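Local coordinates for protein eukaryotic translation initiation factor 2A (Schizosaccharomyces pombe, PDB 3WJ9) that probably directs methionyl initiator tRNA to 40S ribosomal subunits in a codon-dependent manner, early in the translation of a small number of mRNAs, at residues R10-I15 against F398-Q403; P36-C41 against A52-V57; L368-T373 against S382-H387. All blocks are in the same frame, centred on the assembly; numbering follows the deposited sequence.

Overall arrangement
The chain is the beta-propeller part of a longer factor, and all three contacts are antiparallel strand pairings within its blades. Contact 1 brings residues near the two ends of the chain together in one sheet, which closes the ring. Contacts 2 and 3 are local hairpins in the sheets flanking that closing blade; both touch contact 1, whereas their own centres lie about 23 Å apart. Contact 3 is the buried one, a regular pairing with apolar side chains on one face and a tryptophan-threonine hydrogen bond on the other. Contacts 1 and 2 are partly buried, and in each a classic beta bulge breaks the register and an arginine side chain reaches over to the partner segment.

Contact 1 (R10-I15 against F398-Q403); sequences RSSKSI and FNELYQ
Arg-10 and Gln-403 are joined through both backbone and side chain. In the backbone, Arg-10 N donates to Gln-403 O at 2.9 Å. Arg-10 O takes the N-H of Tyr-402, at 2.9 Å from its N, and more weakly that of Gln-403, so two residues face one in a classic beta bulge. Beyond it Ser-11 pairs with Leu-401, and Ser-12 N reaches Glu-400 O at 2.7 Å. Among the side chains, a bend at chi3 (63°) brings Arg-10 NE beside the Gln-403 amide. Arg-10 NH2 then donates to Gln-403 OE1 over 3.0 Å in an almost straight bond (179°); the oxygen lies in the guanidinium plane, while the nitrogen stands above the plane of the amide carbonyl. Ser-11 OG accepts from Ser-14 N, an ST motif where the chain turns back.

The remaining contacts are packing. Tyr-402 CB sits over one guanidinium face, toward its rim, with ring and guanidinium planes 25° apart. Farther along the ring, Tyr-402 CE2 lies 3.4 Å from Ser-12 CA. Phe-398 CD2 meets Ser-11 CB at 3.7 Å, and Leu-401 CD1 stands over the centre of the Phe-398 ring.

Strand 6-11 runs between strands 15-19 and 401-406, a closure of the propeller by both chain ends; Gln-403 touches strand 37-42, and Phe-398 and Leu-401 rest on Ile-383 of strand 382-387.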
ATOM      1  N   ARG A  10       5.978 -14.056  -9.259  1.00 41.17           N
ATOM      2  CA  ARG A  10       7.350 -14.410  -8.935  1.00 36.67           C
ATOM      3  C   ARG A  10       7.372 -15.608  -8.001  1.00 38.02           C
ATOM      4  O   ARG A  10       7.013 -15.502  -6.830  1.00 40.89           O
ATOM      5  CB  ARG A  10       8.088 -13.231  -8.302  1.00 42.00           C
ATOM      6  CG  ARG A  10       9.548 -13.525  -7.997  1.00 44.42           C
ATOM      7  CD  ARG A  10      10.225 -12.341  -7.330  1.00 35.20           C
ATOM      8  NE  ARG A  10       9.638 -12.035  -6.030  1.00 41.36           N
ATOM      9  CZ  ARG A  10      10.041 -12.574  -4.883  1.00 42.08           C
ATOM     10  NH1 ARG A  10      11.040 -13.445  -4.874  1.00 50.54           N
ATOM     11  NH2 ARG A  10       9.451 -12.237  -3.747  1.00 37.95           N
ATOM     12  N   SER A  11       7.778 -16.754  -8.529  1.00 49.47           N
ATOM     13  CA  SER A  11       7.915 -17.952  -7.717  1.00 47.32           C
ATOM     14  C   SER A  11       9.390 -18.225  -7.471  1.00 58.67           C
ATOM     15  O   SER A  11      10.253 -17.587  -8.073  1.00 64.35           O
ATOM     16  CB  SER A  11       7.246 -19.149  -8.395  1.00 45.41           C
ATOM     17  OG  SER A  11       7.863 -19.444  -9.635  1.00 56.47           O
ATOM     18  N   SER A  12       9.678 -19.176  -6.588  1.00 59.97           N
ATOM     19  CA  SER A  12      11.054 -19.572  -6.305  1.00 66.82           C
ATOM     20  C   SER A  12      11.744 -20.087  -7.558  1.00 64.67           C
ATOM     21  O   SER A  12      12.970 -20.161  -7.626  1.00 61.03           O
ATOM     22  CB  SER A  12      11.089 -20.646  -5.216  1.00 74.15           C
ATOM     23  OG  SER A  12      10.442 -21.829  -5.651  1.00 71.06           O
ATOM     24  N   LYS A  13      10.936 -20.430  -8.551  1.00 59.71           N
ATOM     25  CA  LYS A  13      11.414 -21.074  -9.759  1.00 58.98           C
ATOM     26  C   LYS A  13      11.510 -20.113 -10.938  1.00 74.09           C
ATOM     27  O   LYS A  13      12.419 -20.220 -11.761  1.00 81.07           O
ATOM     28  CB  LYS A  13      10.495 -22.249 -10.086  1.00 53.78           C
ATOM     29  CG  LYS A  13      10.077 -22.389 -11.529  1.00 67.29           C
ATOM     30  CD  LYS A  13       9.627 -23.813 -11.740  1.00 65.67           C
ATOM     31  CE  LYS A  13       9.070 -24.068 -13.112  1.00 58.84           C
ATOM     32  NZ  LYS A  13       8.284 -25.322 -13.026  1.00 71.43           N
ATOM     33  N   SER A  14      10.583 -19.164 -11.010  1.00 66.77           N
ATOM     34  CA  SER A  14      10.532 -18.262 -12.153  1.00 55.21           C
ATOM     35  C   SER A  14       9.926 -16.909 -11.808  1.00 47.95           C
ATOM     36  O   SER A  14       9.497 -16.672 -10.678  1.00 55.16           O
ATOM     37  CB  SER A  14       9.738 -18.907 -13.292  1.00 37.79           C
ATOM     38  OG  SER A  14       9.660 -18.046 -14.414  1.00 38.60           O
ATOM     39  N   ILE A  15       9.903 -16.024 -12.799  1.00 41.62           N
ATOM     40  CA  ILE A  15       9.280 -14.717 -12.656  1.00 52.72           C
ATOM     41  C   ILE A  15       8.866 -14.190 -14.025  1.00 48.80           C
ATOM     42  O   ILE A  15       9.634 -14.251 -14.985  1.00 58.90           O
ATOM     43  CB  ILE A  15      10.221 -13.708 -11.962  1.00 53.66           C
ATOM     44  CG1 ILE A  15       9.575 -12.322 -11.929  1.00 39.33           C
ATOM     45  CG2 ILE A  15      11.581 -13.665 -12.651  1.00 55.95           C
ATOM     46  CD1 ILE A  15      10.429 -11.272 -11.283  1.00 44.92           C
ATOM     47  N   PHE A 398       1.864 -23.931  -7.705  1.00 44.67           N
ATOM     48  CA  PHE A 398       3.270 -23.613  -7.489  1.00 33.84           C
ATOM     49  C   PHE A 398       3.833 -24.414  -6.321  1.00 48.31           C
ATOM     50  O   PHE A 398       3.085 -24.888  -5.466  1.00 53.93           O
ATOM     51  CB  PHE A 398       3.458 -22.116  -7.221  1.00 49.32           C
ATOM     52  CG  PHE A 398       3.084 -21.232  -8.379  1.00 36.88           C
ATOM     53  CD1 PHE A 398       1.774 -20.825  -8.565  1.00 31.97           C
ATOM     54  CD2 PHE A 398       4.048 -20.799  -9.273  1.00 40.64           C
ATOM     55  CE1 PHE A 398       1.431 -20.010  -9.623  1.00 36.24           C
ATOM     56  CE2 PHE A 398       3.711 -19.984 -10.334  1.00 30.67           C
ATOM     57  CZ  PHE A 398       2.399 -19.587 -10.508  1.00 31.77           C
ATOM     58  N   ASN A 399       5.152 -24.573  -6.292  1.00 41.93           N
ATOM     59  CA  ASN A 399       5.819 -25.147  -5.128  1.00 51.40           C
ATOM     60  C   ASN A 399       6.069 -24.063  -4.091  1.00 65.47           C
ATOM     61  O   ASN A 399       5.594 -24.146  -2.960  1.00 66.09           O
ATOM     62  CB  ASN A 399       7.137 -25.822  -5.520  1.00 75.22           C
ATOM     63  CG  ASN A 399       7.936 -26.283  -4.314  1.00 80.60           C
ATOM     64  OD1 ASN A 399       8.818 -25.571  -3.830  1.00 58.57           O
ATOM     65  ND2 ASN A 399       7.630 -27.478  -3.821  1.00 70.69           N
ATOM     66  N   GLU A 400       6.812 -23.035  -4.491  1.00 67.87           N
ATOM     67  CA  GLU A 400       7.063 -21.896  -3.620  1.00 60.76           C
ATOM     68  C   GLU A 400       6.828 -20.582  -4.357  1.00 58.93           C
ATOM     69  O   GLU A 400       7.747 -20.003  -4.935  1.00 59.56           O
ATOM     70  CB  GLU A 400       8.487 -21.950  -3.066  1.00 62.79           C
ATOM     71  CG  GLU A 400       8.687 -21.148  -1.793  1.00 77.91           C
ATOM     72  CD  GLU A 400      10.053 -21.365  -1.176  1.00 75.87           C
ATOM     73  OE1 GLU A 400      10.988 -21.735  -1.916  1.00 77.82           O
ATOM     74  OE2 GLU A 400      10.191 -21.171   0.050  1.00 68.39           O
ATOM     75  N   LEU A 401       5.580 -20.124  -4.339  1.00 47.24           N
ATOM     76  CA  LEU A 401       5.214 -18.848  -4.941  1.00 41.59           C
ATOM     77  C   LEU A 401       5.389 -17.720  -3.931  1.00 45.44           C
ATOM     78  O   LEU A 401       5.063 -17.872  -2.754  1.00 50.26           O
ATOM     79  CB  LEU A 401       3.772 -18.883  -5.449  1.00 31.69           C
ATOM     80  CG  LEU A 401       3.211 -17.569  -5.997  1.00 33.85           C
ATOM     81  CD1 LEU A 401       3.878 -17.197  -7.314  1.00 34.10           C
ATOM     82  CD2 LEU A 401       1.702 -17.643  -6.153  1.00 26.47           C
ATOM     83  N   TYR A 402       5.901 -16.585  -4.395  1.00 43.42           N
ATOM     84  CA  TYR A 402       6.219 -15.483  -3.499  1.00 35.86           C
ATOM     85  C   TYR A 402       5.218 -14.331  -3.598  1.00 41.24           C
ATOM     86  O   TYR A 402       4.693 -13.875  -2.587  1.00 39.71           O
ATOM     87  CB  TYR A 402       7.641 -14.992  -3.767  1.00 47.43           C
ATOM     88  CG  TYR A 402       8.681 -16.037  -3.432  1.00 51.71           C
ATOM     89  CD1 TYR A 402       8.556 -16.815  -2.289  1.00 49.62           C
ATOM     90  CD2 TYR A 402       9.782 -16.249  -4.251  1.00 58.64           C
ATOM     91  CE1 TYR A 402       9.496 -17.770  -1.965  1.00 56.72           C
ATOM     92  CE2 TYR A 402      10.733 -17.206  -3.929  1.00 70.53           C
ATOM     93  CZ  TYR A 402      10.581 -17.965  -2.788  1.00 66.42           C
ATOM     94  OH  TYR A 402      11.515 -18.921  -2.459  1.00 77.88           O
ATOM     95  N   GLN A 403       4.955 -13.857  -4.811  1.00 42.22           N
ATOM     96  CA  GLN A 403       3.948 -12.821  -5.008  1.00 44.88           C
ATOM     97  C   GLN A 403       3.287 -12.926  -6.377  1.00 34.64           C
ATOM     98  O   GLN A 403       3.837 -13.508  -7.316  1.00 39.87           O
ATOM     99  CB  GLN A 403       4.552 -11.425  -4.839  1.00 47.84           C
ATOM    100  CG  GLN A 403       5.877 -11.194  -5.570  1.00 51.02           C
ATOM    101  CD  GLN A 403       6.739 -10.127  -4.911  1.00 39.25           C
ATOM    102  OE1 GLN A 403       7.170 -10.265  -3.764  1.00 65.16           O
ATOM    103  NE2 GLN A 403       6.999  -9.056  -5.644  1.00 65.45           N
TER

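Contact 2 (P36-C41 against A52-V57); sequences PARNAC and ATATQV
Ala-52 is gripped by Arg-38 and Asn-39, and here the two segments are most closely joined. Its carbonyl oxygen accepts the N-H of Arg-38, with Arg-38 N and Ala-52 O 2.6 Å apart, and weakly that of Asn-39. In return Ala-52 N donates to Asn-39 O at 2.8 Å. Two residues opposite one make a classic beta bulge. The CB atoms of Asn-39 and Ala-52 lie side by side 4.0 Å apart, and Leu-79 of strand 76-81, in the following sheet, touches both side chains.

Strands 37-42 and 48-53 form the first hairpin of a four-stranded propeller blade, and beyond Ala-52 the contact is carried mainly by the Arg-38 side chain and the Pro-36 carbonyl. The long side chain of Arg-38 reaches over to Ala-54. Arg-38 CG lies between the backbone N and the carbonyl carbon (chi1 60°), 3.2 Å from Ala-52 O, and Arg-38 NH2 ends 3.3 Å from Ala-54 CB; NH1 has a weak hydrogen bond to Thr-76 O. An alanine here would probably leave Ala-54 without the cover of the guanidinium, Ala-52 O without its contact with CG, and Thr-76 O without that weak donor.

On the looser side the exposed Pro-36 contributes mainly its carbonyl oxygen, with Pro-36 O 3.6 Å from Thr-53 CB. After Ala-54 the second segment turns back on itself, and Gln-56 O accepts from Thr-53 N and from Thr-53 OG1, the latter at 3.3 Å.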
ATOM      1  N   PRO A  36      18.461 -15.219  -9.740  1.00 58.55           N
ATOM      2  CA  PRO A  36      17.059 -15.416  -9.364  1.00 60.30           C
ATOM      3  C   PRO A  36      16.476 -14.144  -8.760  1.00 62.71           C
ATOM      4  O   PRO A  36      17.172 -13.452  -8.018  1.00 63.26           O
ATOM      5  CB  PRO A  36      17.128 -16.543  -8.328  1.00 50.90           C
ATOM      6  CG  PRO A  36      18.509 -16.450  -7.767  1.00 50.21           C
ATOM      7  CD  PRO A  36      19.375 -16.031  -8.919  1.00 54.80           C
ATOM      8  N   ALA A  37      15.226 -13.832  -9.081  1.00 54.11           N
ATOM      9  CA  ALA A  37      14.586 -12.638  -8.543  1.00 43.57           C
ATOM     10  C   ALA A  37      14.227 -12.839  -7.075  1.00 53.49           C
ATOM     11  O   ALA A  37      13.922 -13.954  -6.650  1.00 56.54           O
ATOM     12  CB  ALA A  37      13.351 -12.284  -9.350  1.00 46.44           C
ATOM     13  N   ARG A  38      14.268 -11.757  -6.306  1.00 49.83           N
ATOM     14  CA  ARG A  38      13.990 -11.816  -4.875  1.00 40.19           C
ATOM     15  C   ARG A  38      12.856 -10.875  -4.489  1.00 43.25           C
ATOM     16  O   ARG A  38      12.341 -10.930  -3.372  1.00 54.61           O
ATOM     17  CB  ARG A  38      15.243 -11.472  -4.070  1.00 60.24           C
ATOM     18  CG  ARG A  38      15.788 -10.085  -4.353  1.00 62.05           C
ATOM     19  CD  ARG A  38      16.900  -9.725  -3.388  1.00 67.59           C
ATOM     20  NE  ARG A  38      18.081 -10.564  -3.564  1.00 79.27           N
ATOM     21  CZ  ARG A  38      19.109 -10.589  -2.721  1.00 71.20           C
ATOM     22  NH1 ARG A  38      19.101  -9.824  -1.637  1.00 55.76           N
ATOM     23  NH2 ARG A  38      20.142 -11.384  -2.958  1.00 70.10           N
ATOM     24  N   ASN A  39      12.474 -10.010  -5.422  1.00 45.15           N
ATOM     25  CA  ASN A  39      11.422  -9.031  -5.185  1.00 45.38           C
ATOM     26  C   ASN A  39      10.897  -8.486  -6.508  1.00 38.79           C
ATOM     27  O   ASN A  39      11.561  -8.611  -7.537  1.00 37.84           O
ATOM     28  CB  ASN A  39      11.945  -7.894  -4.307  1.00 40.17           C
ATOM     29  CG  ASN A  39      10.831  -7.063  -3.704  1.00 39.09           C
ATOM     30  OD1 ASN A  39       9.686  -7.507  -3.626  1.00 52.30           O
ATOM     31  ND2 ASN A  39      11.162  -5.854  -3.270  1.00 41.26           N
ATOM     32  N   ALA A  40       9.705  -7.892  -6.483  1.00 51.11           N
ATOM     33  CA  ALA A  40       9.102  -7.325  -7.687  1.00 26.91           C
ATOM     34  C   ALA A  40       7.960  -6.364  -7.353  1.00 36.54           C
ATOM     35  O   ALA A  40       7.347  -6.471  -6.291  1.00 52.63           O
ATOM     36  CB  ALA A  40       8.603  -8.434  -8.601  1.00 42.17           C
ATOM     37  N   CYS A  41       7.675  -5.434  -8.265  1.00 38.95           N
ATOM     38  CA  CYS A  41       6.577  -4.480  -8.080  1.00 36.53           C
ATOM     39  C   CYS A  41       6.207  -3.718  -9.358  1.00 30.81           C
ATOM     40  O   CYS A  41       6.992  -3.647 -10.306  1.00 30.39           O
ATOM     41  CB  CYS A  41       6.927  -3.474  -6.979  1.00 36.92           C
ATOM     42  SG  CYS A  41       8.325  -2.386  -7.349  1.00 48.33           S
ATOM     43  N   ALA A  52      13.895  -7.313  -8.393  1.00 55.49           N
ATOM     44  CA  ALA A  52      15.211  -7.272  -7.784  1.00 49.31           C
ATOM     45  C   ALA A  52      15.876  -8.637  -7.790  1.00 57.10           C
ATOM     46  O   ALA A  52      15.266  -9.645  -7.435  1.00 66.18           O
ATOM     47  CB  ALA A  52      15.115  -6.740  -6.366  1.00 49.18           C
ATOM     48  N   THR A  53      17.131  -8.656  -8.220  1.00 66.07           N
ATOM     49  CA  THR A  53      17.984  -9.820  -8.069  1.00 55.13           C
ATOM     50  C   THR A  53      19.177  -9.393  -7.226  1.00 67.88           C
ATOM     51  O   THR A  53      19.302  -8.216  -6.887  1.00 79.58           O
ATOM     52  CB  THR A  53      18.448 -10.383  -9.424  1.00 51.82           C
ATOM     53  OG1 THR A  53      19.405  -9.496 -10.018  1.00 46.73           O
ATOM     54  CG2 THR A  53      17.267 -10.574 -10.364  1.00 45.37           C
ATOM     55  N   ALA A  54      20.045 -10.337  -6.883  1.00 62.63           N
ATOM     56  CA  ALA A  54      21.203 -10.033  -6.050  1.00 77.17           C
ATOM     57  C   ALA A  54      22.118  -9.001  -6.702  1.00 81.35           C
ATOM     58  O   ALA A  54      22.584  -8.070  -6.048  1.00 82.30           O
ATOM     59  CB  ALA A  54      21.979 -11.302  -5.745  1.00 86.23           C
ATOM     60  N   THR A  55      22.364  -9.167  -7.997  1.00 76.37           N
ATOM     61  CA  THR A  55      23.327  -8.334  -8.703  1.00 68.00           C
ATOM     62  C   THR A  55      22.761  -6.970  -9.098  1.00 70.40           C
ATOM     63  O   THR A  55      23.406  -5.942  -8.891  1.00 72.55           O
ATOM     64  CB  THR A  55      23.841  -9.044  -9.974  1.00 72.10           C
ATOM     65  OG1 THR A  55      24.320 -10.350  -9.632  1.00 87.35           O
ATOM     66  CG2 THR A  55      24.970  -8.258 -10.617  1.00 75.60           C
ATOM     67  N   GLN A  56      21.560  -6.968  -9.670  1.00 71.88           N
ATOM     68  CA  GLN A  56      21.018  -5.782 -10.331  1.00 56.28           C
ATOM     69  C   GLN A  56      19.519  -5.563 -10.099  1.00 55.83           C
ATOM     70  O   GLN A  56      18.869  -6.320  -9.376  1.00 66.32           O
ATOM     71  CB  GLN A  56      21.290  -5.875 -11.837  1.00 59.55           C
ATOM     72  CG  GLN A  56      22.757  -5.991 -12.210  1.00 82.03           C
ATOM     73  CD  GLN A  56      22.993  -6.432 -13.643  1.00 89.25           C
ATOM     74  OE1 GLN A  56      22.069  -6.485 -14.451  1.00 82.55           O
ATOM     75  NE2 GLN A  56      24.240  -6.777 -13.956  1.00 92.69           N
ATOM     76  N   VAL A  57      18.986  -4.504 -10.705  1.00 49.68           N
ATOM     77  CA  VAL A  57      17.548  -4.238 -10.707  1.00 45.20           C
ATOM     78  C   VAL A  57      17.113  -3.823 -12.112  1.00 59.38           C
ATOM     79  O   VAL A  57      17.679  -2.900 -12.694  1.00 50.18           O
ATOM     80  CB  VAL A  57      17.153  -3.134  -9.701  1.00 45.02           C
ATOM     81  CG1 VAL A  57      15.690  -2.749  -9.881  1.00 42.51           C
ATOM     82  CG2 VAL A  57      17.410  -3.589  -8.276  1.00 55.57           C
TER

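Contact 3 (L368-T373 against S382-H387); sequences LLTAVT and SIKIWH
Trp-386 and Thr-370 are linked by a side-chain hydrogen bond across the two strands. Trp-386 NE1 donates to Thr-370 OG1 over 2.7 Å, nearly straight (169°), and the oxygen lies in the plane of the ring at its edge. Thr-370 CG2 packs beside the same nitrogen, and the two side chains cross at about a right angle. The carbonyl oxygen of Leu-368 lies at the same indole's edge, in its plane and near CD1. Over one face, toward the rim, Lys-384 places CE 3.4 Å above the plane of the Trp-386 ring.

The first torsion of Thr-370 (chi1 62°) sets OG1 between the backbone N and the carbonyl carbon, where the indole N-H meets it. A tryptophan on the third strand of a blade bonding to a serine or threonine on the second is a known feature of WD repeats, and both residues lie in the fourth WD repeat of this protein.

The hairpin backbone fixes the partners. Thr-370 and Lys-384 form a hydrogen-bonded pair, with Thr-370 N to Lys-384 O at 2.8 Å and Lys-384 N to Thr-370 O at 2.9 Å. Leu-368 pairs likewise with Trp-386, and their CB atoms pack 4.1 Å apart.

On the other face of the sheet Leu-369 CG meets Ile-385 CG1 at 4.3 Å, and Ala-371 lies opposite Ile-383. Farther out, Leu-369 and Ile-385 touch Trp-406 of strand 401-406, and Ile-383 touches Ala-404. Cys-359 of the neighbouring strand 358-361 touches both Leu-368 and Thr-370.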
ATOM      1  N   LEU A 368     -11.197 -11.158 -10.126  1.00 36.58           N
ATOM      2  CA  LEU A 368     -10.675 -11.248  -8.773  1.00 29.90           C
ATOM      3  C   LEU A 368      -9.524 -12.239  -8.720  1.00 34.03           C
ATOM      4  O   LEU A 368      -9.664 -13.385  -9.142  1.00 52.09           O
ATOM      5  CB  LEU A 368     -11.780 -11.659  -7.798  1.00 27.59           C
ATOM      6  CG  LEU A 368     -11.403 -11.707  -6.319  1.00 43.47           C
ATOM      7  CD1 LEU A 368     -11.017 -10.316  -5.848  1.00 62.79           C
ATOM      8  CD2 LEU A 368     -12.554 -12.253  -5.489  1.00 47.41           C
ATOM      9  N   LEU A 369      -8.384 -11.792  -8.206  1.00 31.66           N
ATOM     10  CA  LEU A 369      -7.225 -12.663  -8.061  1.00 28.94           C
ATOM     11  C   LEU A 369      -7.102 -13.113  -6.610  1.00 28.77           C
ATOM     12  O   LEU A 369      -7.341 -12.333  -5.689  1.00 46.42           O
ATOM     13  CB  LEU A 369      -5.946 -11.947  -8.518  1.00 39.28           C
ATOM     14  CG  LEU A 369      -4.660 -12.755  -8.741  1.00 35.53           C
ATOM     15  CD1 LEU A 369      -3.751 -12.034  -9.724  1.00 36.50           C
ATOM     16  CD2 LEU A 369      -3.911 -13.010  -7.440  1.00 38.11           C
ATOM     17  N   THR A 370      -6.756 -14.380  -6.413  1.00 35.23           N
ATOM     18  CA  THR A 370      -6.405 -14.882  -5.091  1.00 26.00           C
ATOM     19  C   THR A 370      -5.122 -15.691  -5.208  1.00 33.61           C
ATOM     20  O   THR A 370      -4.837 -16.264  -6.259  1.00 40.98           O
ATOM     21  CB  THR A 370      -7.521 -15.754  -4.472  1.00 26.85           C
ATOM     22  OG1 THR A 370      -7.746 -16.912  -5.285  1.00 39.96           O
ATOM     23  CG2 THR A 370      -8.818 -14.968  -4.337  1.00 20.47           C
ATOM     24  N   ALA A 371      -4.339 -15.726  -4.136  1.00 35.23           N
ATOM     25  CA  ALA A 371      -3.097 -16.484  -4.136  1.00 32.87           C
ATOM     26  C   ALA A 371      -2.783 -17.028  -2.754  1.00 37.28           C
ATOM     27  O   ALA A 371      -3.336 -16.577  -1.752  1.00 40.88           O
ATOM     28  CB  ALA A 371      -1.943 -15.620  -4.636  1.00 28.79           C
ATOM     29  N   VAL A 372      -1.900 -18.017  -2.712  1.00 46.39           N
ATOM     30  CA  VAL A 372      -1.375 -18.536  -1.458  1.00 44.06           C
ATOM     31  C   VAL A 372       0.146 -18.471  -1.547  1.00 38.89           C
ATOM     32  O   VAL A 372       0.741 -19.048  -2.456  1.00 41.67           O
ATOM     33  CB  VAL A 372      -1.855 -19.974  -1.187  1.00 51.63           C
ATOM     34  CG1 VAL A 372      -1.201 -20.525   0.063  1.00 53.51           C
ATOM     35  CG2 VAL A 372      -3.373 -20.008  -1.055  1.00 53.15           C
ATOM     36  N   THR A 373       0.772 -17.756  -0.615  1.00 55.15           N
ATOM     37  CA  THR A 373       2.181 -17.402  -0.768  1.00 53.66           C
ATOM     38  C   THR A 373       3.106 -17.881   0.355  1.00 60.58           C
ATOM     39  O   THR A 373       2.698 -18.049   1.502  1.00 64.13           O
ATOM     40  CB  THR A 373       2.346 -15.870  -0.897  1.00 52.46           C
ATOM     41  OG1 THR A 373       1.859 -15.228   0.287  1.00 53.70           O
ATOM     42  CG2 THR A 373       1.577 -15.350  -2.103  1.00 52.24           C
ATOM     43  N   SER A 382      -0.288 -21.185  -4.872  1.00 35.07           N
ATOM     44  CA  SER A 382      -1.031 -21.173  -6.128  1.00 27.14           C
ATOM     45  C   SER A 382      -1.511 -19.787  -6.555  1.00 25.75           C
ATOM     46  O   SER A 382      -1.387 -18.810  -5.813  1.00 37.34           O
ATOM     47  CB  SER A 382      -2.235 -22.111  -6.023  1.00 40.22           C
ATOM     48  OG  SER A 382      -3.181 -21.617  -5.090  1.00 44.05           O
ATOM     49  N   ILE A 383      -2.049 -19.719  -7.772  1.00 31.81           N
ATOM     50  CA  ILE A 383      -2.721 -18.528  -8.282  1.00 24.34           C
ATOM     51  C   ILE A 383      -4.086 -18.916  -8.837  1.00 29.04           C
ATOM     52  O   ILE A 383      -4.210 -19.916  -9.543  1.00 34.68           O
ATOM     53  CB  ILE A 383      -1.913 -17.825  -9.397  1.00 32.17           C
ATOM     54  CG1 ILE A 383      -0.577 -17.313  -8.868  1.00 39.02           C
ATOM     55  CG2 ILE A 383      -2.703 -16.664  -9.983  1.00 28.13           C
ATOM     56  CD1 ILE A 383       0.264 -16.622  -9.923  1.00 36.09           C
ATOM     57  N   LYS A 384      -5.110 -18.131  -8.518  1.00 24.85           N
ATOM     58  CA  LYS A 384      -6.432 -18.349  -9.094  1.00 22.70           C
ATOM     59  C   LYS A 384      -7.120 -17.022  -9.402  1.00 30.46           C
ATOM     60  O   LYS A 384      -7.253 -16.166  -8.528  1.00 39.33           O
ATOM     61  CB  LYS A 384      -7.300 -19.191  -8.157  1.00 32.02           C
ATOM     62  CG  LYS A 384      -8.648 -19.566  -8.736  1.00 33.10           C
ATOM     63  CD  LYS A 384      -9.260 -20.728  -7.978  1.00 45.38           C
ATOM     64  CE  LYS A 384     -10.615 -21.107  -8.541  1.00 60.37           C
ATOM     65  NZ  LYS A 384     -11.271 -22.161  -7.721  1.00 45.58           N
ATOM     66  N   ILE A 385      -7.544 -16.857 -10.651  1.00 27.75           N
ATOM     67  CA  ILE A 385      -8.286 -15.669 -11.064  1.00 31.49           C
ATOM     68  C   ILE A 385      -9.769 -16.009 -11.186  1.00 31.18           C
ATOM     69  O   ILE A 385     -10.134 -16.995 -11.824  1.00 43.18           O
ATOM     70  CB  ILE A 385      -7.769 -15.094 -12.407  1.00 25.39           C
ATOM     71  CG1 ILE A 385      -6.363 -14.510 -12.247  1.00 28.50           C
ATOM     72  CG2 ILE A 385      -8.701 -14.016 -12.925  1.00 38.86           C
ATOM     73  CD1 ILE A 385      -5.242 -15.508 -12.434  1.00 31.56           C
ATOM     74  N   TRP A 386     -10.619 -15.197 -10.564  1.00 35.74           N
ATOM     75  CA  TRP A 386     -12.056 -15.461 -10.523  1.00 32.80           C
ATOM     76  C   TRP A 386     -12.840 -14.386 -11.256  1.00 30.22           C
ATOM     77  O   TRP A 386     -12.411 -13.236 -11.315  1.00 40.26           O
ATOM     78  CB  TRP A 386     -12.570 -15.524  -9.078  1.00 37.30           C
ATOM     79  CG  TRP A 386     -11.718 -16.274  -8.101  1.00 27.36           C
ATOM     80  CD1 TRP A 386     -10.463 -15.943  -7.678  1.00 29.45           C
ATOM     81  CD2 TRP A 386     -12.083 -17.457  -7.382  1.00 50.18           C
ATOM     82  NE1 TRP A 386     -10.015 -16.861  -6.761  1.00 42.12           N
ATOM     83  CE2 TRP A 386     -10.993 -17.801  -6.559  1.00 52.29           C
ATOM     84  CE3 TRP A 386     -13.222 -18.269  -7.362  1.00 55.60           C
ATOM     85  CZ2 TRP A 386     -11.009 -18.914  -5.724  1.00 62.86           C
ATOM     86  CZ3 TRP A 386     -13.233 -19.376  -6.536  1.00 51.49           C
ATOM     87  CH2 TRP A 386     -12.134 -19.689  -5.729  1.00 63.78           C
ATOM     88  N   HIS A 387     -13.998 -14.748 -11.797  1.00 37.03           N
ATOM     89  CA  HIS A 387     -14.943 -13.737 -12.252  1.00 35.14           C
ATOM     90  C   HIS A 387     -15.586 -13.081 -11.041  1.00 43.58           C
ATOM     91  O   HIS A 387     -15.441 -13.564  -9.920  1.00 42.07           O
ATOM     92  CB  HIS A 387     -16.014 -14.338 -13.158  1.00 49.55           C
ATOM     93  CG  HIS A 387     -15.491 -14.819 -14.473  1.00 48.20           C
ATOM     94  ND1 HIS A 387     -14.893 -16.051 -14.632  1.00 61.07           N
ATOM     95  CD2 HIS A 387     -15.460 -14.227 -15.690  1.00 47.07           C
ATOM     96  CE1 HIS A 387     -14.527 -16.201 -15.892  1.00 56.64           C
ATOM     97  NE2 HIS A 387     -14.858 -15.108 -16.554  1.00 63.79           N
TER